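Local atomic coordinates of acetamidase (Bacillus halodurans, PDB entry 2II1), a protein that binds calcium ions and probably hydrolyses carbon-nitrogen bonds, other than peptide bonds, in linear amides. Residues A[155-160]-A[189-194]; A[147-152]-A[229-234]; A[237-242]-A[269-274]; A[35-40]-A[180-185]; A[273-276]-A[281-284]. One frame throughout, in Å; residues are numbered along the deposited sequence.

Contact 1. Residues A[155-160]-A[189-194]. With CA (calcium ion), chain E.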
# COMPACT_ATOMS: atom_id res chain seq x y z
N ASN A 155 17.07 -3.24 6.46
CA ASN A 155 16.27 -4.14 5.62
C ASN A 155 14.86 -3.57 5.33
O ASN A 155 13.84 -4.02 5.88
CB ASN A 155 16.20 -5.50 6.29
CG ASN A 155 15.87 -6.59 5.33
OD1 ASN A 155 15.82 -6.41 4.10
ND2 ASN A 155 15.59 -7.76 5.88
N LEU A 156 14.84 -2.53 4.49
CA LEU A 156 13.63 -1.73 4.21
C LEU A 156 12.75 -2.40 3.17
O LEU A 156 11.53 -2.16 3.14
CB LEU A 156 14.02 -0.31 3.72
CG LEU A 156 14.67 0.67 4.71
CD1 LEU A 156 15.08 2.00 4.11
CD2 LEU A 156 13.76 0.95 5.91
N ASP A 157 13.36 -3.21 2.29
CA ASP A 157 12.68 -3.80 1.14
C ASP A 157 11.60 -2.90 0.53
O ASP A 157 10.43 -3.26 0.44
CB ASP A 157 12.18 -5.21 1.48
CG ASP A 157 13.33 -6.17 1.74
OD1 ASP A 157 14.41 -5.99 1.14
OD2 ASP A 157 13.16 -7.11 2.54
N THR A 158 12.05 -1.72 0.08
CA THR A 158 11.19 -0.69 -0.49
C THR A 158 11.52 -0.60 -1.97
O THR A 158 12.66 -0.27 -2.36
CB THR A 158 11.41 0.66 0.29
OG1 THR A 158 10.93 0.50 1.62
CG2 THR A 158 10.71 1.85 -0.34
N LYS A 159 10.53 -0.90 -2.81
CA LYS A 159 10.73 -1.02 -4.24
C LYS A 159 10.96 0.31 -4.95
O LYS A 159 11.42 0.35 -6.09
CB LYS A 159 9.58 -1.83 -4.91
CG LYS A 159 8.29 -1.05 -5.21
CD LYS A 159 7.27 -1.91 -5.93
CE LYS A 159 6.00 -1.11 -6.19
NZ LYS A 159 4.95 -1.83 -6.97
N ASP A 160 10.66 1.41 -4.26
CA ASP A 160 10.92 2.74 -4.82
C ASP A 160 12.39 3.14 -4.66
O ASP A 160 12.83 4.15 -5.23
CB ASP A 160 9.99 3.78 -4.17
CG ASP A 160 8.56 3.64 -4.67
OD1 ASP A 160 8.36 3.62 -5.89
OD2 ASP A 160 7.62 3.55 -3.85
N ASP A 189 5.24 -4.67 -3.62
CA ASP A 189 4.93 -4.18 -2.28
C ASP A 189 4.48 -5.35 -1.40
O ASP A 189 3.64 -6.19 -1.78
CB ASP A 189 3.86 -3.09 -2.31
CG ASP A 189 4.41 -1.72 -2.67
OD1 ASP A 189 5.67 -1.52 -2.67
OD2 ASP A 189 3.58 -0.83 -2.95
N GLY A 190 5.06 -5.42 -0.21
CA GLY A 190 4.75 -6.51 0.70
C GLY A 190 5.78 -7.61 0.76
O GLY A 190 5.95 -8.22 1.82
N GLU A 191 6.50 -7.86 -0.33
CA GLU A 191 7.50 -8.96 -0.33
C GLU A 191 6.94 -10.21 0.39
O GLU A 191 7.60 -10.82 1.24
CB GLU A 191 8.77 -8.49 0.35
CG GLU A 191 9.97 -9.35 0.00
CD GLU A 191 11.23 -8.93 0.71
OE1 GLU A 191 11.11 -8.41 1.85
OE2 GLU A 191 12.33 -9.11 0.12
N ILE A 192 5.71 -10.57 0.04
CA ILE A 192 4.89 -11.44 0.89
C ILE A 192 5.42 -12.87 1.08
O ILE A 192 5.17 -13.45 2.11
CB ILE A 192 3.37 -11.47 0.48
CG1 ILE A 192 3.14 -12.09 -0.92
CG2 ILE A 192 2.79 -10.08 0.63
CD1 ILE A 192 3.07 -13.65 -0.96
N LEU A 193 6.14 -13.42 0.12
CA LEU A 193 6.66 -14.78 0.27
C LEU A 193 7.80 -14.84 1.30
O LEU A 193 7.92 -15.82 2.03
CB LEU A 193 7.11 -15.35 -1.09
CG LEU A 193 7.63 -16.79 -1.19
CD1 LEU A 193 6.54 -17.73 -0.87
CD2 LEU A 193 8.20 -17.10 -2.55
N ILE A 194 8.60 -13.76 1.36
CA ILE A 194 9.84 -13.60 2.19
C ILE A 194 10.99 -12.99 1.36
O ILE A 194 11.92 -12.40 1.89
CB ILE A 194 10.34 -14.93 2.91
CG1 ILE A 194 11.33 -14.61 4.05
CG2 ILE A 194 10.92 -15.95 1.89
CD1 ILE A 194 10.67 -14.18 5.37
CA CA E . 15.44 -7.88 2.32
O HOH W 1 14.36 -9.32 3.82
O HOH W 2 8.10 -2.18 -1.56
O HOH W 3 14.88 -9.60 0.66
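Asp157 and Glu191 bring two carboxylates together beside a calcium ion. At the base of the Asp157 side chain, CB lies 3.4 Å from Glu191 OE1. CG stands beside the backbone N (chi1 -66°), and from there both oxygens reach the metal: the calcium ion is 2.5 Å from Asp157 OD1 and 2.4 Å from Asp157 OD2, a bidentate grip. OD2 does more, lying 2.5 Å from Glu191 OE1 and accepting a hydrogen bond from Asn278. The two carboxylate planes are turned 79° apart, nearly at right angles. Asn155 OD1 also binds this calcium, at 2.3 Å, and Glu191 OE2 accepts a 2.7 Å hydrogen bond from metal-bound water 3. With an alanine in place of Glu191, water 3 would probably lose this acceptor and Asp157 OD2 the oxygen now held close beside it. Farther along, the extended Lys159 chain passes Asp189 at about a right angle, with Lys159 CE 3.6 Å from Asp189 OD1; its NZ forms a salt bridge with Asp270 of the second subunit, while Asp189 pairs with Arg284. Both segments are loops: 155-160 follows strand 153-155, and the loop holding 189-194 follows strand 176-184. Thr158 and Lys159 rest on strand 281-288, and Leu156 on strand 225-232.

Contact 2. Residues A[147-152]-A[229-234]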
# COMPACT_ATOMS: atom_id res chain seq x y z
N GLY A 147 19.21 -7.68 8.66
CA GLY A 147 17.83 -8.14 8.36
C GLY A 147 16.68 -7.34 8.96
O GLY A 147 15.51 -7.56 8.61
N THR A 148 17.01 -6.41 9.87
CA THR A 148 16.03 -5.64 10.63
C THR A 148 16.15 -4.18 10.16
O THR A 148 17.24 -3.61 10.22
CB THR A 148 16.31 -5.76 12.16
OG1 THR A 148 16.28 -7.13 12.55
CG2 THR A 148 15.26 -5.01 13.02
N PRO A 149 15.04 -3.57 9.67
CA PRO A 149 15.05 -2.12 9.44
C PRO A 149 14.87 -1.33 10.75
O PRO A 149 14.47 -1.90 11.79
CB PRO A 149 13.88 -1.89 8.44
CG PRO A 149 12.94 -2.98 8.69
CD PRO A 149 13.73 -4.16 9.32
N GLY A 150 15.19 -0.05 10.69
CA GLY A 150 15.07 0.89 11.80
C GLY A 150 15.20 2.32 11.29
O GLY A 150 15.16 2.55 10.07
N PRO A 151 15.34 3.30 12.21
CA PRO A 151 15.50 4.69 11.76
C PRO A 151 16.72 4.91 10.84
O PRO A 151 16.75 5.86 10.06
CB PRO A 151 15.63 5.47 13.07
CG PRO A 151 15.07 4.57 14.16
CD PRO A 151 15.36 3.17 13.68
N HIS A 152 17.74 4.05 10.99
CA HIS A 152 19.00 4.09 10.23
C HIS A 152 18.88 3.52 8.82
O HIS A 152 19.82 3.61 8.02
CB HIS A 152 20.08 3.26 10.97
CG HIS A 152 19.78 1.79 11.03
ND1 HIS A 152 18.71 1.29 11.74
CD2 HIS A 152 20.37 0.72 10.44
CE1 HIS A 152 18.65 -0.02 11.58
NE2 HIS A 152 19.64 -0.39 10.79
N ILE A 229 9.32 7.04 5.27
CA ILE A 229 9.42 5.63 5.62
C ILE A 229 9.50 5.40 7.16
O ILE A 229 10.25 6.08 7.89
CB ILE A 229 10.66 5.01 4.95
CG1 ILE A 229 10.58 5.19 3.44
CG2 ILE A 229 10.74 3.53 5.24
CD1 ILE A 229 11.87 4.93 2.72
N ALA A 230 8.74 4.42 7.64
CA ALA A 230 8.85 4.01 9.03
C ALA A 230 8.76 2.50 9.18
O ALA A 230 8.07 1.82 8.41
CB ALA A 230 7.79 4.71 9.90
N SER A 231 9.48 1.98 10.19
CA SER A 231 9.42 0.57 10.55
C SER A 231 9.02 0.35 12.00
O SER A 231 9.47 1.10 12.89
CB SER A 231 10.77 -0.11 10.30
OG SER A 231 11.11 0.04 8.94
N ALA A 232 8.24 -0.70 12.22
CA ALA A 232 7.73 -1.04 13.53
C ALA A 232 7.48 -2.53 13.65
O ALA A 232 7.58 -3.28 12.70
CB ALA A 232 6.47 -0.24 13.79
N GLU A 233 7.12 -2.95 14.86
CA GLU A 233 6.86 -4.35 15.14
C GLU A 233 5.61 -4.85 14.42
O GLU A 233 5.52 -6.01 14.03
CB GLU A 233 6.65 -4.54 16.64
CG GLU A 233 7.76 -3.99 17.56
CD GLU A 233 9.01 -4.81 17.51
OE1 GLU A 233 9.04 -5.83 16.78
OE2 GLU A 233 9.97 -4.43 18.23
N THR A 234 4.65 -3.95 14.24
CA THR A 234 3.42 -4.23 13.52
C THR A 234 3.31 -3.32 12.29
O THR A 234 3.86 -2.20 12.25
CB THR A 234 2.19 -4.05 14.44
OG1 THR A 234 2.07 -2.67 14.80
CG2 THR A 234 2.33 -4.90 15.71
O HOH W 4 12.51 2.45 8.81
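Pro149 lays one flank of its ring against the hydroxyl end of Ser231, and this is the tight part of the contact. Two neighbouring ring carbons share the oxygen almost equally: Pro149 CB is 3.4 Å and Pro149 CG 3.5 Å from Ser231 OG. The serine carbon stands farther back, with Ser231 CB 3.9 Å from Pro149 CG. Ser231 OG lies beside its own backbone N (chi1 -59°), a setting that presents it to the proline while it hydrogen-bonds Thr282 OG1 on the adjoining strand. One residue on, the approach slackens. Gly150 comes no nearer than 4.4 Å, from its N to Ser231 CB, and water 4 bridges Gly150 O and Ser231 OG. That water donates to Gly150 O at 2.9 Å and is hydrogen-bonded to Ser231 OG at 2.8 Å, so the looser side is joined through solvent; Gly150 and Ser231 are both partly exposed, whereas Pro149 is buried. Beyond the contact, Gly147 O accepts from the side chain of the calcium ligand Asn155. The arrangement is that of a loop seated on a beta sheet: 147-152 rests against strand 225-232 and carries the chain into strand 153-155, which ends in that calcium ligand.

Contact 3. Residues A[237-242]-A[269-274]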
# COMPACT_ATOMS: atom_id res chain seq x y z
N ALA A 237 1.47 -0.04 13.17
CA ALA A 237 2.26 0.99 13.82
C ALA A 237 3.24 1.62 12.86
O ALA A 237 3.45 2.83 12.90
CB ALA A 237 2.99 0.41 15.04
N ALA A 238 3.79 0.82 11.95
CA ALA A 238 4.63 1.35 10.86
C ALA A 238 3.84 2.32 9.99
O ALA A 238 4.33 3.39 9.67
CB ALA A 238 5.20 0.24 10.05
N ALA A 239 2.60 1.94 9.63
CA ALA A 239 1.67 2.77 8.90
C ALA A 239 1.40 4.09 9.60
O ALA A 239 1.54 5.16 9.00
CB ALA A 239 0.30 2.00 8.62
N VAL A 240 0.99 4.02 10.88
CA VAL A 240 0.75 5.21 11.67
C VAL A 240 2.00 6.11 11.82
O VAL A 240 1.89 7.33 11.70
CB VAL A 240 0.14 4.87 13.08
CG1 VAL A 240 0.10 6.14 13.94
CG2 VAL A 240 -1.26 4.24 12.93
N GLN A 241 3.17 5.51 12.06
CA GLN A 241 4.42 6.26 12.10
C GLN A 241 4.80 6.93 10.76
O GLN A 241 5.18 8.10 10.78
CB GLN A 241 5.60 5.43 12.55
CG GLN A 241 6.80 6.25 12.92
CD GLN A 241 6.54 7.14 14.15
OE1 GLN A 241 6.11 6.65 15.19
NE2 GLN A 241 6.76 8.43 14.01
N ALA A 242 4.75 6.22 9.63
CA ALA A 242 5.06 6.85 8.34
C ALA A 242 4.17 8.06 8.06
O ALA A 242 4.61 9.06 7.45
CB ALA A 242 4.93 5.84 7.15
N GLY A 269 -2.71 12.06 -0.52
CA GLY A 269 -1.55 11.20 -0.36
C GLY A 269 -1.94 9.75 -0.30
O GLY A 269 -3.11 9.43 -0.17
N ASP A 270 -0.95 8.87 -0.38
CA ASP A 270 -1.22 7.43 -0.23
C ASP A 270 -0.28 6.73 0.74
O ASP A 270 0.93 6.95 0.72
CB ASP A 270 -1.10 6.75 -1.59
CG ASP A 270 -2.15 7.21 -2.56
OD1 ASP A 270 -3.30 6.73 -2.47
OD2 ASP A 270 -1.83 8.04 -3.44
N LEU A 271 -0.85 5.84 1.56
CA LEU A 271 -0.08 5.02 2.46
C LEU A 271 0.19 3.73 1.73
O LEU A 271 -0.73 3.08 1.27
CB LEU A 271 -0.87 4.73 3.74
CG LEU A 271 -0.23 3.85 4.80
CD1 LEU A 271 1.03 4.49 5.35
CD2 LEU A 271 -1.30 3.61 5.88
N TYR A 272 1.46 3.36 1.65
CA TYR A 272 1.90 2.13 1.00
C TYR A 272 2.68 1.24 1.96
O TYR A 272 3.25 1.69 2.95
CB TYR A 272 2.83 2.45 -0.17
CG TYR A 272 2.21 3.19 -1.34
CD1 TYR A 272 1.15 2.63 -2.08
CD2 TYR A 272 2.68 4.45 -1.73
CE1 TYR A 272 0.59 3.28 -3.15
CE2 TYR A 272 2.12 5.11 -2.82
CZ TYR A 272 1.08 4.53 -3.52
OH TYR A 272 0.54 5.18 -4.58
N VAL A 273 2.73 -0.03 1.58
CA VAL A 273 3.39 -1.09 2.30
C VAL A 273 4.69 -1.42 1.57
O VAL A 273 4.68 -1.61 0.35
CB VAL A 273 2.49 -2.35 2.32
CG1 VAL A 273 3.28 -3.60 2.64
CG2 VAL A 273 1.29 -2.17 3.28
N SER A 274 5.79 -1.50 2.31
CA SER A 274 7.07 -1.87 1.72
C SER A 274 7.25 -3.37 1.76
O SER A 274 7.43 -3.99 0.73
CB SER A 274 8.25 -1.17 2.41
OG SER A 274 8.32 0.20 2.04
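Leu271 turns CG anti to its backbone N (chi1 179°), and with chi2 at 63° this carries both methyls to Ala239 on the facing helix. The setting is a helix lying on a beta sheet: helix 235-253 packs over strand 270-275, an outermost strand of its sheet within the chain. Topologically it is part of a crossover connection, since two helices link strand 225-232 to strand 270-275, and these two run parallel with strand 281-288 between them. The evidence for close packing is the 7.0 Å separation of Ala239 CA and Leu271 CA, which the small alanine side chain permits. Ala242, one turn along, takes part more distantly, its CB 4.5 Å from Leu271 CD1. The turn is regular, Ala242 N bonding Ala238 O at 2.9 Å, so Ala239 and Ala242 come round to the same side. The neighbouring Ala238 and Ala242 also rest on strand 225-232, and the second subunit closes over the site with its Leu235 on Ala239 and its Ile276 on Leu271. The leucine methyls divide their work: CD2 meets the alanine methyl, Leu271 CD2 to Ala239 CB being 3.6 Å, while CD1 rides over the helix backbone, with Leu271 CD1 3.7 Å from Ala239 O.

Contact 4. Residues A[35-40]-A[180-185]. With CA (calcium ion), chain F; CA (calcium ion), chain E.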
# COMPACT_ATOMS: atom_id res chain seq x y z
N LYS A 35 26.89 -8.90 -2.93
CA LYS A 35 26.49 -10.30 -3.09
C LYS A 35 24.97 -10.37 -2.85
O LYS A 35 24.39 -9.42 -2.28
CB LYS A 35 27.23 -11.20 -2.12
CG LYS A 35 28.72 -10.98 -2.08
CD LYS A 35 29.35 -12.09 -1.28
CE LYS A 35 30.86 -12.12 -1.40
NZ LYS A 35 31.40 -12.74 -0.16
N ASP A 36 24.33 -11.45 -3.29
CA ASP A 36 22.87 -11.61 -3.08
C ASP A 36 22.66 -11.84 -1.60
O ASP A 36 23.65 -12.01 -0.88
CB ASP A 36 22.24 -12.71 -3.96
CG ASP A 36 22.58 -14.15 -3.54
OD1 ASP A 36 22.99 -14.40 -2.40
OD2 ASP A 36 22.41 -15.06 -4.38
N CYS A 37 21.41 -11.81 -1.12
CA CYS A 37 21.22 -11.85 0.35
C CYS A 37 21.46 -13.21 0.97
O CYS A 37 21.38 -13.35 2.18
CB CYS A 37 19.91 -11.20 0.84
SG CYS A 37 18.41 -12.00 0.49
N PHE A 38 21.79 -14.21 0.15
CA PHE A 38 22.33 -15.48 0.65
C PHE A 38 23.85 -15.55 0.62
O PHE A 38 24.41 -16.63 0.87
CB PHE A 38 21.77 -16.66 -0.15
CG PHE A 38 20.30 -16.60 -0.31
CD1 PHE A 38 19.46 -16.82 0.79
CD2 PHE A 38 19.74 -16.28 -1.55
CE1 PHE A 38 18.08 -16.74 0.66
CE2 PHE A 38 18.34 -16.21 -1.70
CZ PHE A 38 17.51 -16.45 -0.60
N SER A 39 24.51 -14.42 0.33
CA SER A 39 25.96 -14.41 0.05
C SER A 39 26.30 -15.38 -1.08
O SER A 39 27.34 -16.05 -1.06
CB SER A 39 26.79 -14.73 1.31
OG SER A 39 27.07 -13.59 2.11
N ASP A 40 25.42 -15.47 -2.06
CA ASP A 40 25.63 -16.26 -3.29
C ASP A 40 25.73 -17.80 -3.03
O ASP A 40 26.29 -18.58 -3.84
CB ASP A 40 26.85 -15.70 -4.06
CG ASP A 40 26.73 -14.18 -4.37
OD1 ASP A 40 25.60 -13.65 -4.54
OD2 ASP A 40 27.77 -13.51 -4.45
N LEU A 180 25.33 -1.19 1.87
CA LEU A 180 24.14 -1.56 1.11
C LEU A 180 24.29 -2.91 0.49
O LEU A 180 25.39 -3.44 0.36
CB LEU A 180 23.76 -0.49 0.08
CG LEU A 180 24.58 -0.35 -1.20
CD1 LEU A 180 24.35 -1.54 -2.17
CD2 LEU A 180 24.23 0.96 -1.84
N GLY A 181 23.16 -3.48 0.12
CA GLY A 181 23.12 -4.86 -0.30
C GLY A 181 21.73 -5.27 -0.73
O GLY A 181 20.85 -4.44 -0.92
N ASP A 182 21.57 -6.57 -0.87
CA ASP A 182 20.26 -7.17 -1.05
C ASP A 182 19.50 -6.57 -2.22
O ASP A 182 18.37 -6.08 -2.05
CB ASP A 182 19.44 -7.02 0.23
CG ASP A 182 18.14 -7.76 0.18
OD1 ASP A 182 18.14 -8.89 -0.34
OD2 ASP A 182 17.10 -7.25 0.67
N LEU A 183 20.10 -6.68 -3.40
CA LEU A 183 19.50 -6.21 -4.64
C LEU A 183 18.45 -7.22 -5.10
O LEU A 183 18.58 -8.41 -4.82
CB LEU A 183 20.57 -6.04 -5.71
CG LEU A 183 21.77 -5.12 -5.43
CD1 LEU A 183 22.59 -4.94 -6.72
CD2 LEU A 183 21.33 -3.77 -4.87
N HIS A 184 17.41 -6.72 -5.79
CA HIS A 184 16.37 -7.55 -6.39
C HIS A 184 16.17 -7.15 -7.82
O HIS A 184 16.30 -5.97 -8.17
CB HIS A 184 15.02 -7.45 -5.69
CG HIS A 184 15.08 -7.78 -4.24
ND1 HIS A 184 14.33 -7.11 -3.29
CD2 HIS A 184 15.81 -8.69 -3.56
CE1 HIS A 184 14.60 -7.62 -2.09
NE2 HIS A 184 15.50 -8.57 -2.23
N ALA A 185 15.84 -8.14 -8.63
CA ALA A 185 15.56 -7.97 -10.03
C ALA A 185 14.05 -7.66 -10.19
O ALA A 185 13.62 -7.09 -11.20
CB ALA A 185 15.97 -9.24 -10.77
CA CA F . 16.30 -9.80 -0.69
CA CA E . 15.44 -7.88 2.32
O HOH W 5 22.86 -7.93 -4.06
O HOH W 6 23.32 -9.01 0.01
O HOH W 7 19.82 -10.25 -3.00
O HOH W 1 14.36 -9.32 3.82
O HOH W 3 14.88 -9.60 0.66
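Two flat groups mark the contact on strand 176-184: the carboxylate of Asp182, touched by Cys37, and the imidazole of His184. One face of the His184 ring carries Asp182 O, 3.8 Å above the plane and offset toward the rim; its NE2 binds a calcium ion. This is a two-calcium site bridged by a carboxylate. Asp182 OD1 takes the ion that His184 holds, at 2.1 Å, and Asp182 OD2 takes the second ion at 2.4 Å. Glu198 joins the first site, Asn155 and Asp157 the second. Reaching both metals depends on CG lying anti to the backbone N (chi1 -173°), pointing the carboxylate between them. From the loop 35-40, Cys37 CB presses on Asp182 OD1 at 3.1 Å; Cys37 SG comes 3.3 Å from the calcium ion of His184 but is not one of its ligands. Water joins the backbones: water 5 and water 6 both donate to Lys35 O, and they accept from Leu183 N and Asp182 N respectively, while water 7 links Cys37 N to Leu183 O. The loop is braced within itself by a type I turn from Asp36 to Ser39 and by paired bonds: Asp40 N donates to Asp36 OD1, and Asp36 N to Asp40 OD1 at 2.8 Å, nearly straight at 172°. Water 3 bridges the two ions, 2.0 Å from the calcium of His184 and 2.5 Å from the other.

Contact 5. Residues A[273-276]-A[281-284]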
# COMPACT_ATOMS: atom_id res chain seq x y z
N VAL A 273 2.73 -0.03 1.58
CA VAL A 273 3.39 -1.09 2.30
C VAL A 273 4.69 -1.42 1.57
O VAL A 273 4.68 -1.61 0.35
CB VAL A 273 2.49 -2.35 2.32
CG1 VAL A 273 3.28 -3.60 2.64
CG2 VAL A 273 1.29 -2.17 3.28
N SER A 274 5.79 -1.50 2.31
CA SER A 274 7.07 -1.87 1.72
C SER A 274 7.25 -3.37 1.76
O SER A 274 7.43 -3.99 0.73
CB SER A 274 8.25 -1.17 2.41
OG SER A 274 8.32 0.20 2.04
N GLN A 275 7.24 -3.92 2.98
CA GLN A 275 7.43 -5.35 3.20
C GLN A 275 6.72 -5.70 4.48
O GLN A 275 6.67 -4.85 5.37
CB GLN A 275 8.94 -5.71 3.32
CG GLN A 275 9.75 -4.96 4.41
CD GLN A 275 9.58 -5.54 5.83
OE1 GLN A 275 9.11 -6.68 5.99
NE2 GLN A 275 9.94 -4.75 6.84
N ILE A 276 6.22 -6.94 4.60
CA ILE A 276 5.60 -7.42 5.86
C ILE A 276 6.25 -8.67 6.45
O ILE A 276 5.65 -9.37 7.30
CB ILE A 276 4.06 -7.64 5.69
CG1 ILE A 276 3.75 -8.74 4.68
CG2 ILE A 276 3.40 -6.36 5.25
CD1 ILE A 276 2.30 -9.19 4.69
N LYS A 281 8.28 -4.57 10.32
CA LYS A 281 7.53 -4.33 9.10
C LYS A 281 7.76 -2.86 8.65
O LYS A 281 8.00 -1.98 9.46
CB LYS A 281 6.02 -4.61 9.32
CG LYS A 281 5.68 -5.85 10.15
CD LYS A 281 6.14 -7.12 9.50
CE LYS A 281 5.98 -8.34 10.43
NZ LYS A 281 6.88 -9.48 9.98
N THR A 282 7.69 -2.59 7.35
CA THR A 282 8.00 -1.24 6.85
C THR A 282 6.86 -0.74 5.98
O THR A 282 6.32 -1.49 5.18
CB THR A 282 9.28 -1.24 6.03
OG1 THR A 282 10.34 -1.76 6.84
CG2 THR A 282 9.63 0.18 5.55
N ALA A 283 6.51 0.53 6.15
CA ALA A 283 5.44 1.22 5.43
C ALA A 283 5.97 2.56 4.98
O ALA A 283 6.98 3.04 5.53
CB ALA A 283 4.24 1.43 6.34
N ARG A 284 5.34 3.14 3.95
CA ARG A 284 5.69 4.51 3.51
C ARG A 284 4.49 5.34 3.15
O ARG A 284 3.54 4.84 2.56
CB ARG A 284 6.71 4.54 2.34
CG ARG A 284 6.33 3.82 1.08
CD ARG A 284 7.57 3.36 0.31
NE ARG A 284 7.21 2.93 -1.05
CZ ARG A 284 6.67 1.76 -1.36
NH1 ARG A 284 6.43 0.86 -0.42
NH2 ARG A 284 6.35 1.47 -2.61
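A beta hairpin with a classic bulge joins strand 270-275 to strand 281-288, and the bulge sets Ser274 and Gln275 together opposite Thr282. Its mark is one carbonyl serving two amides: Thr282 O accepts from Ser274 N at 2.9 Å and, weakly, from Gln275 N at 3.4 Å. Thr282 N answers with a bond to Gln275 O at 3.2 Å. Val273 pairs with Ala283 (non-hydrogen-bonded) and Gln275 with Thr282 (hydrogen-bonded), two residues on along one strand against one on the other, which is the one-residue slip. Gln275 has its CG wedged between backbone N and carbonyl carbon (chi1 56°) and bends again at chi2, folding its amide back over the partner strand. NE2 then donates to Thr282 OG1 at 3.0 Å, a hydroxyl near the amide plane and also bonded to Ser231 OG, and to Leu280 O, while OE1 accepts from the backbone N of Val277 and of Asn278. Bonds at both ends of the amide fix its rotation and tie down the hairpin turn, whose Asn278 in turn bonds the calcium ligand Asp157. A leucine here would probably leave those turn amides without their acceptor and the turn freer to shift. At one end, Arg284 NH1 makes weak bonds with Val273 O, at 3.1 Å, and Ser274 OG, itself hydrogen-bonded to Thr158 OG1; Arg284 NH2 forms salt bridges with Asp160 and Asp189. At the other, Lys281 NZ, also bonded to Asn278 O, donates to Ile276 O at 3.0 Å from above the carbonyl plane, 54° out of it.

Contacts 1 and 4 meet at the calcium site, sharing one ion and waters 1 and 3; both are buried yet polar, dominated by carboxylates, metal and water. Contact 5 adjoins contact 1 through the Thr158-Ser274 hydroxyl pair and the Arg284 salt bridges, and its own chemistry is largely hydrogen bonding between two strands. Contacts 2, 3 and 5 hold elements of one sheet, strand 281-288 lying between 225-232 and 270-275. Of these, contact 3 is apolar and buried, away from the metals and against the second subunit, which contacts 1 and 5 touch as well. Contact 2 is the more open one, partly exposed and water-bridged.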